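Local coordinates for protein putative transcriptional regulator, sugar-binding family (Arthrobacter aurescens, PDB 3NZE) that probably regulates transcription by binding DNA and an effector sugar, as a putative member of the SorC family of sugar-sensing regulators, at residues S83-N89 against A115-F120; Y170-L175 against G190-F196; R224-V230 against G246-I252. All coordinates share one frame; numbering follows the deposited sequence.

Contact 1. Residues S83-N89 against A115-F120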
loop_
_atom_site.group_PDB
_atom_site.type_symbol
_atom_site.label_atom_id
_atom_site.label_comp_id
_atom_site.label_asym_id
_atom_site.label_seq_id
_atom_site.Cartn_x
_atom_site.Cartn_y
_atom_site.Cartn_z
ATOM N N SER A 83 2.053 -20.973 -5.235
ATOM C CA SER A 83 1.709 -19.690 -4.652
ATOM C C SER A 83 0.923 -18.839 -5.623
ATOM O O SER A 83 0.941 -19.070 -6.832
ATOM C CB SER A 83 2.957 -18.949 -4.206
ATOM O OG SER A 83 3.512 -19.599 -3.074
ATOM N N ILE A 84 0.235 -17.846 -5.076
ATOM C CA ILE A 84 -0.630 -16.991 -5.859
ATOM C C ILE A 84 -0.375 -15.552 -5.464
ATOM O O ILE A 84 -0.212 -15.260 -4.285
ATOM C CB ILE A 84 -2.103 -17.289 -5.523
ATOM C CG1 ILE A 84 -2.459 -18.728 -5.888
ATOM C CG2 ILE A 84 -3.029 -16.308 -6.218
ATOM C CD1 ILE A 84 -3.793 -19.187 -5.319
ATOM N N VAL A 85 -0.325 -14.651 -6.438
ATOM C CA VAL A 85 -0.324 -13.228 -6.125
ATOM C C VAL A 85 -1.685 -12.663 -6.493
ATOM O O VAL A 85 -2.149 -12.806 -7.627
ATOM C CB VAL A 85 0.797 -12.441 -6.840
ATOM C CG1 VAL A 85 2.154 -12.757 -6.226
ATOM C CG2 VAL A 85 0.793 -12.717 -8.333
ATOM N N VAL A 86 -2.341 -12.049 -5.516
ATOM C CA VAL A 86 -3.685 -11.528 -5.719
ATOM C C VAL A 86 -3.728 -10.004 -5.613
ATOM O O VAL A 86 -3.147 -9.402 -4.703
ATOM C CB VAL A 86 -4.730 -12.216 -4.782
ATOM C CG1 VAL A 86 -4.359 -12.042 -3.291
ATOM C CG2 VAL A 86 -6.140 -11.700 -5.064
ATOM N N GLN A 87 -4.411 -9.384 -6.567
ATOM C CA GLN A 87 -4.572 -7.942 -6.617
ATOM C C GLN A 87 -5.590 -7.496 -5.558
ATOM O O GLN A 87 -6.697 -8.033 -5.506
ATOM C CB GLN A 87 -5.075 -7.592 -8.020
ATOM C CG GLN A 87 -5.238 -6.124 -8.333
ATOM C CD GLN A 87 -5.773 -5.947 -9.751
ATOM O OE1 GLN A 87 -5.656 -6.854 -10.573
ATOM N NE2 GLN A 87 -6.354 -4.790 -10.038
ATOM N N LEU A 88 -5.228 -6.519 -4.723
ATOM C CA LEU A 88 -6.092 -6.126 -3.599
ATOM C C LEU A 88 -7.059 -4.982 -3.897
ATOM O O LEU A 88 -8.034 -4.792 -3.169
ATOM C CB LEU A 88 -5.240 -5.735 -2.389
ATOM C CG LEU A 88 -4.373 -6.862 -1.821
ATOM C CD1 LEU A 88 -3.657 -6.396 -0.542
ATOM C CD2 LEU A 88 -5.240 -8.080 -1.535
ATOM N N ASN A 89 -6.776 -4.221 -4.953
ATOM C CA ASN A 89 -7.603 -3.085 -5.333
ATOM C C ASN A 89 -7.801 -3.044 -6.842
ATOM O O ASN A 89 -6.944 -3.491 -7.579
ATOM C CB ASN A 89 -6.984 -1.766 -4.854
ATOM C CG ASN A 89 -5.542 -1.586 -5.302
ATOM O OD1 ASN A 89 -4.741 -2.518 -5.252
ATOM N ND2 ASN A 89 -5.201 -0.370 -5.717
ATOM N N ALA A 115 4.661 -17.468 -9.488
ATOM C CA ALA A 115 3.361 -17.527 -8.836
ATOM C C ALA A 115 2.252 -17.244 -9.831
ATOM O O ALA A 115 2.423 -16.445 -10.746
ATOM C CB ALA A 115 3.299 -16.518 -7.693
ATOM N N ARG A 116 1.109 -17.889 -9.644
ATOM C CA ARG A 116 -0.043 -17.601 -10.486
ATOM C C ARG A 116 -0.619 -16.241 -10.130
ATOM O O ARG A 116 -0.719 -15.889 -8.955
ATOM C CB ARG A 116 -1.121 -18.671 -10.336
ATOM C CG ARG A 116 -2.291 -18.456 -11.284
ATOM C CD ARG A 116 -3.318 -19.565 -11.173
ATOM N NE ARG A 116 -4.315 -19.302 -10.137
ATOM C CZ ARG A 116 -4.458 -20.022 -9.031
ATOM N NH1 ARG A 116 -3.660 -21.058 -8.801
ATOM N NH2 ARG A 116 -5.405 -19.709 -8.158
ATOM N N VAL A 117 -1.017 -15.488 -11.149
ATOM C CA VAL A 117 -1.572 -14.161 -10.945
ATOM C C VAL A 117 -3.103 -14.190 -10.926
ATOM O O VAL A 117 -3.735 -14.743 -11.823
ATOM C CB VAL A 117 -1.091 -13.189 -12.040
ATOM C CG1 VAL A 117 -1.837 -11.875 -11.957
ATOM C CG2 VAL A 117 0.418 -12.967 -11.929
ATOM N N GLU A 118 -3.697 -13.593 -9.898
ATOM C CA GLU A 118 -5.146 -13.452 -9.834
ATOM C C GLU A 118 -5.551 -11.987 -9.763
ATOM O O GLU A 118 -5.314 -11.299 -8.768
ATOM C CB GLU A 118 -5.721 -14.204 -8.635
ATOM C CG GLU A 118 -5.561 -15.726 -8.723
ATOM C CD GLU A 118 -6.523 -16.369 -9.712
ATOM O OE1 GLU A 118 -7.434 -15.671 -10.210
ATOM O OE2 GLU A 118 -6.370 -17.579 -9.982
ATOM N N GLN A 119 -6.179 -11.510 -10.825
ATOM C CA GLN A 119 -6.586 -10.115 -10.876
ATOM C C GLN A 119 -8.042 -9.890 -10.497
ATOM O O GLN A 119 -8.836 -10.828 -10.387
ATOM C CB GLN A 119 -6.257 -9.506 -12.241
ATOM C CG GLN A 119 -4.757 -9.457 -12.450
ATOM C CD GLN A 119 -4.331 -8.465 -13.496
ATOM O OE1 GLN A 119 -3.823 -8.853 -14.543
ATOM N NE2 GLN A 119 -4.521 -7.169 -13.215
ATOM N N PHE A 120 -8.376 -8.619 -10.321
ATOM C CA PHE A 120 -9.597 -8.187 -9.656
ATOM C C PHE A 120 -10.391 -7.407 -10.711
ATOM O O PHE A 120 -10.015 -6.290 -11.057
ATOM C CB PHE A 120 -9.168 -7.272 -8.501
ATOM C CG PHE A 120 -10.214 -7.048 -7.428
ATOM C CD1 PHE A 120 -11.294 -7.899 -7.268
ATOM C CD2 PHE A 120 -10.081 -5.982 -6.552
ATOM C CE1 PHE A 120 -12.234 -7.672 -6.260
ATOM C CE2 PHE A 120 -11.007 -5.745 -5.558
ATOM C CZ PHE A 120 -12.085 -6.592 -5.403
HETATM O O HOH W 1 -7.568 -4.930 -12.721
#
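Ile84 lies against one face of the Arg116 guanidinium, with CG1 3.6 Å above the plane and offset toward the rim, the two side chains running alongside each other. At the edge of that guanidinium, in its plane, sits the carboxylate of Glu118. NE and NH2 of Arg116 both close on the one oxygen, and the NE to Glu118 OE2 salt bridge measures 2.7 Å. The Phe120 ring has the carbonyl carbon of Asn89 at its edge. The Gln87 amide stands nearly upright to that ring, with 85° between the planes, and its OE1 is gripped from opposite faces: Gln119 NE2 at 2.9 Å comes from one, the backbone N of Phe120 from well above the other. With CG anti to the backbone N (chi1 -176°) and the chain extended beyond it, Gln87 carries this amide across to the neighbouring segment. Its NE2 gives a 2.8 Å bond to Asn89 O and another to a water that also binds Phe120 O. An alanine here is likely to leave the Gln119 amide and the Phe120 N-H without their shared acceptor, and Asn89 O without the amide that donates to it. The backbones are parallel strands of a beta-alpha-beta unit in a Rossmann-like domain, 84-87 and 116-118 being joined through helix 99-113. Val85 N reaches Arg116 O at 2.8 Å, and Val85 O accepts from Glu118 N at 2.9 Å. On the face that holds Val85 and Val117, their CG2 methyls meet at 3.6 Å, and both residues touch Met106 of helix 99-113. On the other face, with Ile84 and Val86, Glu118 touches Leu147 of helix 139-149; it is also a calcium ligand seen for this protein, though no ion is bound to this chain here.

Contact 2. Residues Y170-L175 against G190-F196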
loop_
_atom_site.group_PDB
_atom_site.type_symbol
_atom_site.label_atom_id
_atom_site.label_comp_id
_atom_site.label_asym_id
_atom_site.label_seq_id
_atom_site.Cartn_x
_atom_site.Cartn_y
_atom_site.Cartn_z
ATOM N N TYR A 170 -5.889 13.871 -5.585
ATOM C CA TYR A 170 -5.475 12.713 -4.795
ATOM C C TYR A 170 -4.896 11.589 -5.648
ATOM O O TYR A 170 -5.328 11.366 -6.780
ATOM C CB TYR A 170 -6.627 12.195 -3.931
ATOM C CG TYR A 170 -6.172 11.304 -2.793
ATOM C CD1 TYR A 170 -6.348 9.927 -2.845
ATOM C CD2 TYR A 170 -5.566 11.845 -1.668
ATOM C CE1 TYR A 170 -5.930 9.106 -1.801
ATOM C CE2 TYR A 170 -5.142 11.037 -0.620
ATOM C CZ TYR A 170 -5.327 9.671 -0.694
ATOM O OH TYR A 170 -4.916 8.874 0.349
ATOM N N ALA A 171 -3.917 10.888 -5.086
ATOM C CA ALA A 171 -3.228 9.804 -5.783
ATOM C C ALA A 171 -4.184 8.760 -6.359
ATOM O O ALA A 171 -5.067 8.246 -5.662
ATOM C CB ALA A 171 -2.218 9.140 -4.857
ATOM N N GLY A 172 -3.995 8.447 -7.637
ATOM C CA GLY A 172 -4.783 7.413 -8.278
ATOM C C GLY A 172 -5.792 8.002 -9.236
ATOM O O GLY A 172 -6.328 7.300 -10.090
ATOM N N GLY A 173 -6.053 9.296 -9.089
ATOM C CA GLY A 173 -6.930 10.010 -9.997
ATOM C C GLY A 173 -8.334 9.442 -10.082
ATOM O O GLY A 173 -8.969 9.510 -11.122
ATOM N N TYR A 174 -8.826 8.877 -8.983
ATOM C CA TYR A 174 -10.167 8.302 -8.980
ATOM C C TYR A 174 -11.200 9.123 -8.187
ATOM O O TYR A 174 -12.384 8.775 -8.152
ATOM C CB TYR A 174 -10.134 6.849 -8.493
ATOM C CG TYR A 174 -9.471 6.647 -7.145
ATOM C CD1 TYR A 174 -8.201 6.098 -7.054
ATOM C CD2 TYR A 174 -10.128 6.983 -5.963
ATOM C CE1 TYR A 174 -7.586 5.900 -5.827
ATOM C CE2 TYR A 174 -9.520 6.783 -4.729
ATOM C CZ TYR A 174 -8.253 6.243 -4.671
ATOM O OH TYR A 174 -7.642 6.046 -3.447
ATOM N N LEU A 175 -10.751 10.203 -7.552
ATOM C CA LEU A 175 -11.659 11.107 -6.847
ATOM C C LEU A 175 -11.846 12.420 -7.603
ATOM O O LEU A 175 -10.899 12.947 -8.185
ATOM C CB LEU A 175 -11.141 11.410 -5.436
ATOM C CG LEU A 175 -10.953 10.242 -4.468
ATOM C CD1 LEU A 175 -10.490 10.751 -3.107
ATOM C CD2 LEU A 175 -12.236 9.441 -4.327
ATOM N N GLY A 190 -5.132 9.814 4.846
ATOM C CA GLY A 190 -4.486 8.916 3.908
ATOM C C GLY A 190 -5.248 7.631 3.664
ATOM O O GLY A 190 -6.385 7.466 4.114
ATOM N N ASP A 191 -4.617 6.706 2.946
ATOM C CA ASP A 191 -5.271 5.454 2.605
ATOM C C ASP A 191 -4.268 4.340 2.434
ATOM O O ASP A 191 -3.094 4.574 2.149
ATOM C CB ASP A 191 -6.104 5.579 1.309
ATOM C CG ASP A 191 -5.256 5.428 0.032
ATOM O OD1 ASP A 191 -4.740 6.452 -0.462
ATOM O OD2 ASP A 191 -5.102 4.290 -0.480
ATOM N N VAL A 192 -4.747 3.120 2.629
ATOM C CA VAL A 192 -4.039 1.952 2.150
ATOM C C VAL A 192 -5.008 1.192 1.271
ATOM O O VAL A 192 -6.142 0.915 1.680
ATOM C CB VAL A 192 -3.586 1.067 3.308
ATOM C CG1 VAL A 192 -3.262 -0.328 2.796
ATOM C CG2 VAL A 192 -2.373 1.696 3.980
ATOM N N ALA A 193 -4.569 0.873 0.054
ATOM C CA ALA A 193 -5.388 0.120 -0.904
ATOM C C ALA A 193 -6.729 0.802 -1.218
ATOM O O ALA A 193 -7.728 0.136 -1.522
ATOM C CB ALA A 193 -5.609 -1.317 -0.394
ATOM N N THR A 194 -6.723 2.130 -1.152
ATOM C CA THR A 194 -7.900 2.976 -1.372
ATOM C C THR A 194 -8.930 2.937 -0.236
ATOM O O THR A 194 -10.045 3.432 -0.393
ATOM C CB THR A 194 -8.575 2.775 -2.778
ATOM O OG1 THR A 194 -9.425 1.620 -2.771
ATOM C CG2 THR A 194 -7.525 2.667 -3.875
ATOM N N VAL A 195 -8.553 2.365 0.912
ATOM C CA VAL A 195 -9.390 2.436 2.108
ATOM C C VAL A 195 -8.802 3.483 3.052
ATOM O O VAL A 195 -7.664 3.357 3.501
ATOM C CB VAL A 195 -9.504 1.085 2.847
ATOM C CG1 VAL A 195 -10.486 1.187 4.028
ATOM C CG2 VAL A 195 -9.946 -0.022 1.899
ATOM N N PHE A 196 -9.580 4.516 3.330
ATOM C CA PHE A 196 -9.090 5.700 4.025
ATOM C C PHE A 196 -9.149 5.595 5.540
ATOM O O PHE A 196 -9.942 4.821 6.096
ATOM C CB PHE A 196 -9.892 6.913 3.559
ATOM C CG PHE A 196 -9.749 7.189 2.085
ATOM C CD1 PHE A 196 -8.799 8.085 1.636
ATOM C CD2 PHE A 196 -10.547 6.532 1.158
ATOM C CE1 PHE A 196 -8.640 8.332 0.274
ATOM C CE2 PHE A 196 -10.403 6.778 -0.206
ATOM C CZ PHE A 196 -9.445 7.680 -0.643
HETATM O O HOH W 2 -4.792 6.396 -3.487
#
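Tyr170 reaches Asp191 with its hydroxyl, giving OH to OD1 a 2.6 Å hydrogen bond on the lone pair that faces away from the other carboxylate oxygen. Around this bond the packing is tight. Tyr170 CE1 comes within 3.5 Å of Phe196 CE1 as the two rings slide past each other in opposite directions, their planes 46° apart. The Phe196 ring is also backed by Asp191 from the partner strand of the hairpin, whose CB lies 3.7 Å over one face, toward the rim. Beside them, Tyr174 brings its hydroxyl to Thr194 CG2 at 3.4 Å; a chi1 of 54° directs the ring to the hairpin, with OH also near Phe196 CZ. Phe125 stacks on the Tyr174 ring. A lighter contact lies at the far end of the Phe196 ring, where Leu175 CD1 is 4.1 Å from Phe196 CZ.

The looser side is bridged by water. One water donates to Ala171 O and to Asp191 OD1, and bonds to Tyr174 OH as well; here the exposed Ala171 meets the hairpin through that water, not directly.

Asp191 OD2 meanwhile accepts from Thr194 N at 2.8 Å. Its two oxygens thus serve the loop and the hairpin respectively, a buried carboxylate closing an Asx motif over the type I' turn from Val192 to Val195 that links antiparallel strands 188-192 and 195-198.

Contact 3. Residues R224-V230 against G246-I252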
loop_
_atom_site.group_PDB
_atom_site.type_symbol
_atom_site.label_atom_id
_atom_site.label_comp_id
_atom_site.label_asym_id
_atom_site.label_seq_id
_atom_site.Cartn_x
_atom_site.Cartn_y
_atom_site.Cartn_z
ATOM N N ARG A 224 -0.670 -12.063 8.347
ATOM C CA ARG A 224 0.527 -12.343 9.141
ATOM C C ARG A 224 1.642 -11.295 9.037
ATOM O O ARG A 224 2.131 -10.798 10.052
ATOM C CB ARG A 224 1.082 -13.724 8.826
ATOM C CG ARG A 224 1.963 -14.221 9.948
ATOM C CD ARG A 224 2.634 -15.519 9.603
ATOM N NE ARG A 224 3.795 -15.294 8.763
ATOM C CZ ARG A 224 3.827 -15.579 7.471
ATOM N NH1 ARG A 224 4.925 -15.350 6.764
ATOM N NH2 ARG A 224 2.759 -16.107 6.898
ATOM N N ARG A 225 2.055 -10.984 7.817
ATOM C CA ARG A 225 3.034 -9.935 7.585
ATOM C C ARG A 225 2.436 -8.885 6.648
ATOM O O ARG A 225 1.859 -9.217 5.609
ATOM C CB ARG A 225 4.325 -10.506 6.976
ATOM C CG ARG A 225 5.062 -11.546 7.846
ATOM C CD ARG A 225 5.635 -10.944 9.134
ATOM N NE ARG A 225 6.877 -10.190 8.944
ATOM C CZ ARG A 225 8.107 -10.711 9.006
ATOM N NH1 ARG A 225 8.280 -12.007 9.241
ATOM N NH2 ARG A 225 9.170 -9.932 8.835
ATOM N N ARG A 226 2.591 -7.618 7.023
ATOM C CA ARG A 226 2.104 -6.504 6.223
ATOM C C ARG A 226 3.274 -5.569 5.950
ATOM O O ARG A 226 3.797 -4.925 6.862
ATOM C CB ARG A 226 0.984 -5.750 6.947
ATOM C CG ARG A 226 -0.339 -6.504 6.987
ATOM C CD ARG A 226 -0.563 -7.167 8.316
ATOM N NE ARG A 226 -0.605 -6.194 9.409
ATOM C CZ ARG A 226 -0.690 -6.527 10.688
ATOM N NH1 ARG A 226 -0.704 -5.581 11.622
ATOM N NH2 ARG A 226 -0.754 -7.804 11.035
ATOM N N ILE A 227 3.691 -5.511 4.693
ATOM C CA ILE A 227 4.900 -4.776 4.327
ATOM C C ILE A 227 4.470 -3.453 3.736
ATOM O O ILE A 227 3.813 -3.410 2.694
ATOM C CB ILE A 227 5.771 -5.532 3.297
ATOM C CG1 ILE A 227 6.285 -6.856 3.871
ATOM C CG2 ILE A 227 6.985 -4.714 2.910
ATOM C CD1 ILE A 227 5.292 -7.972 3.858
ATOM N N CYS A 228 4.839 -2.383 4.426
ATOM C CA CYS A 228 4.420 -1.034 4.085
ATOM C C CYS A 228 5.616 -0.265 3.547
ATOM O O CYS A 228 6.666 -0.190 4.200
ATOM C CB CYS A 228 3.873 -0.360 5.348
ATOM S SG CYS A 228 3.339 1.338 5.097
ATOM N N VAL A 229 5.472 0.315 2.356
ATOM C CA VAL A 229 6.604 0.965 1.701
ATOM C C VAL A 229 6.257 2.414 1.448
ATOM O O VAL A 229 5.261 2.700 0.801
ATOM C CB VAL A 229 6.946 0.315 0.351
ATOM C CG1 VAL A 229 8.174 0.993 -0.245
ATOM C CG2 VAL A 229 7.163 -1.198 0.513
ATOM N N VAL A 230 7.079 3.319 1.963
ATOM C CA VAL A 230 6.801 4.746 1.867
ATOM C C VAL A 230 8.007 5.551 1.394
ATOM O O VAL A 230 9.116 5.335 1.855
ATOM C CB VAL A 230 6.373 5.272 3.246
ATOM C CG1 VAL A 230 6.437 6.788 3.286
ATOM C CG2 VAL A 230 4.975 4.773 3.568
ATOM N N GLY A 246 -2.316 0.511 12.945
ATOM C CA GLY A 246 -1.636 -0.757 13.140
ATOM C C GLY A 246 -1.592 -1.606 11.886
ATOM O O GLY A 246 -1.596 -2.837 11.945
ATOM N N LEU A 247 -1.563 -0.945 10.736
ATOM C CA LEU A 247 -1.682 -1.668 9.486
ATOM C C LEU A 247 -0.427 -2.452 9.106
ATOM O O LEU A 247 -0.534 -3.502 8.493
ATOM C CB LEU A 247 -2.103 -0.722 8.362
ATOM C CG LEU A 247 -3.463 -0.074 8.564
ATOM C CD1 LEU A 247 -3.845 0.685 7.293
ATOM C CD2 LEU A 247 -4.503 -1.141 8.869
ATOM N N ALA A 248 0.750 -1.968 9.506
ATOM C CA ALA A 248 2.019 -2.552 9.057
ATOM C C ALA A 248 2.653 -3.449 10.119
ATOM O O ALA A 248 2.454 -3.228 11.305
ATOM C CB ALA A 248 2.985 -1.451 8.696
ATOM N N THR A 249 3.399 -4.462 9.686
ATOM C CA THR A 249 4.311 -5.170 10.586
ATOM C C THR A 249 5.765 -4.832 10.229
ATOM O O THR A 249 6.653 -4.875 11.082
ATOM C CB THR A 249 4.121 -6.706 10.530
ATOM O OG1 THR A 249 4.268 -7.156 9.172
ATOM C CG2 THR A 249 2.747 -7.100 11.035
ATOM N N ASP A 250 6.002 -4.512 8.957
ATOM C CA ASP A 250 7.328 -4.215 8.439
ATOM C C ASP A 250 7.251 -2.938 7.613
ATOM O O ASP A 250 6.369 -2.787 6.774
ATOM C CB ASP A 250 7.833 -5.360 7.560
ATOM C CG ASP A 250 7.908 -6.680 8.309
ATOM O OD1 ASP A 250 8.986 -7.010 8.852
ATOM O OD2 ASP A 250 6.884 -7.383 8.370
ATOM N N LEU A 251 8.155 -2.011 7.870
ATOM C CA LEU A 251 8.100 -0.714 7.206
ATOM C C LEU A 251 9.423 -0.424 6.520
ATOM O O LEU A 251 10.485 -0.614 7.114
ATOM C CB LEU A 251 7.806 0.361 8.255
ATOM C CG LEU A 251 7.878 1.830 7.846
ATOM C CD1 LEU A 251 6.745 2.151 6.864
ATOM C CD2 LEU A 251 7.788 2.724 9.074
ATOM N N ILE A 252 9.364 0.020 5.264
ATOM C CA ILE A 252 10.552 0.483 4.553
ATOM C C ILE A 252 10.306 1.921 4.112
ATOM O O ILE A 252 9.293 2.206 3.474
ATOM C CB ILE A 252 10.862 -0.388 3.319
ATOM C CG1 ILE A 252 11.045 -1.853 3.725
ATOM C CG2 ILE A 252 12.133 0.114 2.601
ATOM C CD1 ILE A 252 9.805 -2.673 3.579
#
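The carbonyl oxygen of Arg226 takes two backbone bonds, from Thr249 N at 2.9 Å, in the carbonyl plane on a lone pair, and from Asp250 N at 3.1 Å. This double grip starts the parallel pairing of a beta-alpha-beta unit: strand 225-230, helix 236-244 and strand 250-254, in the Rossmann-like sheet of the domain. Farther on, Cys228 donates its N to Asp250 O and accepts from Ile252 N, and Val230 N bonds to Ile252 O.

Two arginines hold the second segment: Arg225 the strand start, Arg226 the loop before it. Arg225, bent at chi2 and chi3, meets the Asp250 carboxylate side-on, with NE on OD2 and NH2 on OD1, both at 2.9 Å and the planes 25° apart. OD2 also accepts from Thr249 OG1 at 2.7 Å. That hydroxyl is in turn the acceptor for Arg226 N, so the chain of bonds runs from strand to threonine to aspartate.

Arg226 turns the other way, toward the end of the helix. Its NE points at Leu247 O, in the guanidinium plane but above that carbonyl plane, while NH1 donates to Gly246 O, where a Schellman motif ends helix 236-244; NH2 bonds to Val223 O. Beyond the polar end, Ile227 and Ile252 lie side by side and share a face with Val229; Val229 and Ile252 pack on Val42 of helix 35-50. On the opposite face, Cys228 CB touches Ala248 CB at 3.6 Å. The Arg226 guanidinium has Thr249 CG2 over its centre, 3.5 Å above the plane.

From the N terminus the three contacts come in series, none nesting in or crossing another. Contact 1 closes the connection through helix 99-113, contact 2 the stretch that holds helix 177-185, and contact 3 the one through helix 236-244. All three reach the same mixed sheet: contacts 1 and 3 are parallel pairings within it, separated by strands 59-62 and 153-160, while contact 2 sets a loop against the hairpin that pairs with 153-160. That hairpin touches both others, Ala193 O lying 3.9 Å from Asn89 CB and Val192 CG2 3.8 Å from Leu247 CD1. Contacts 1 and 3 themselves stay about 8 Å apart at their nearest atoms.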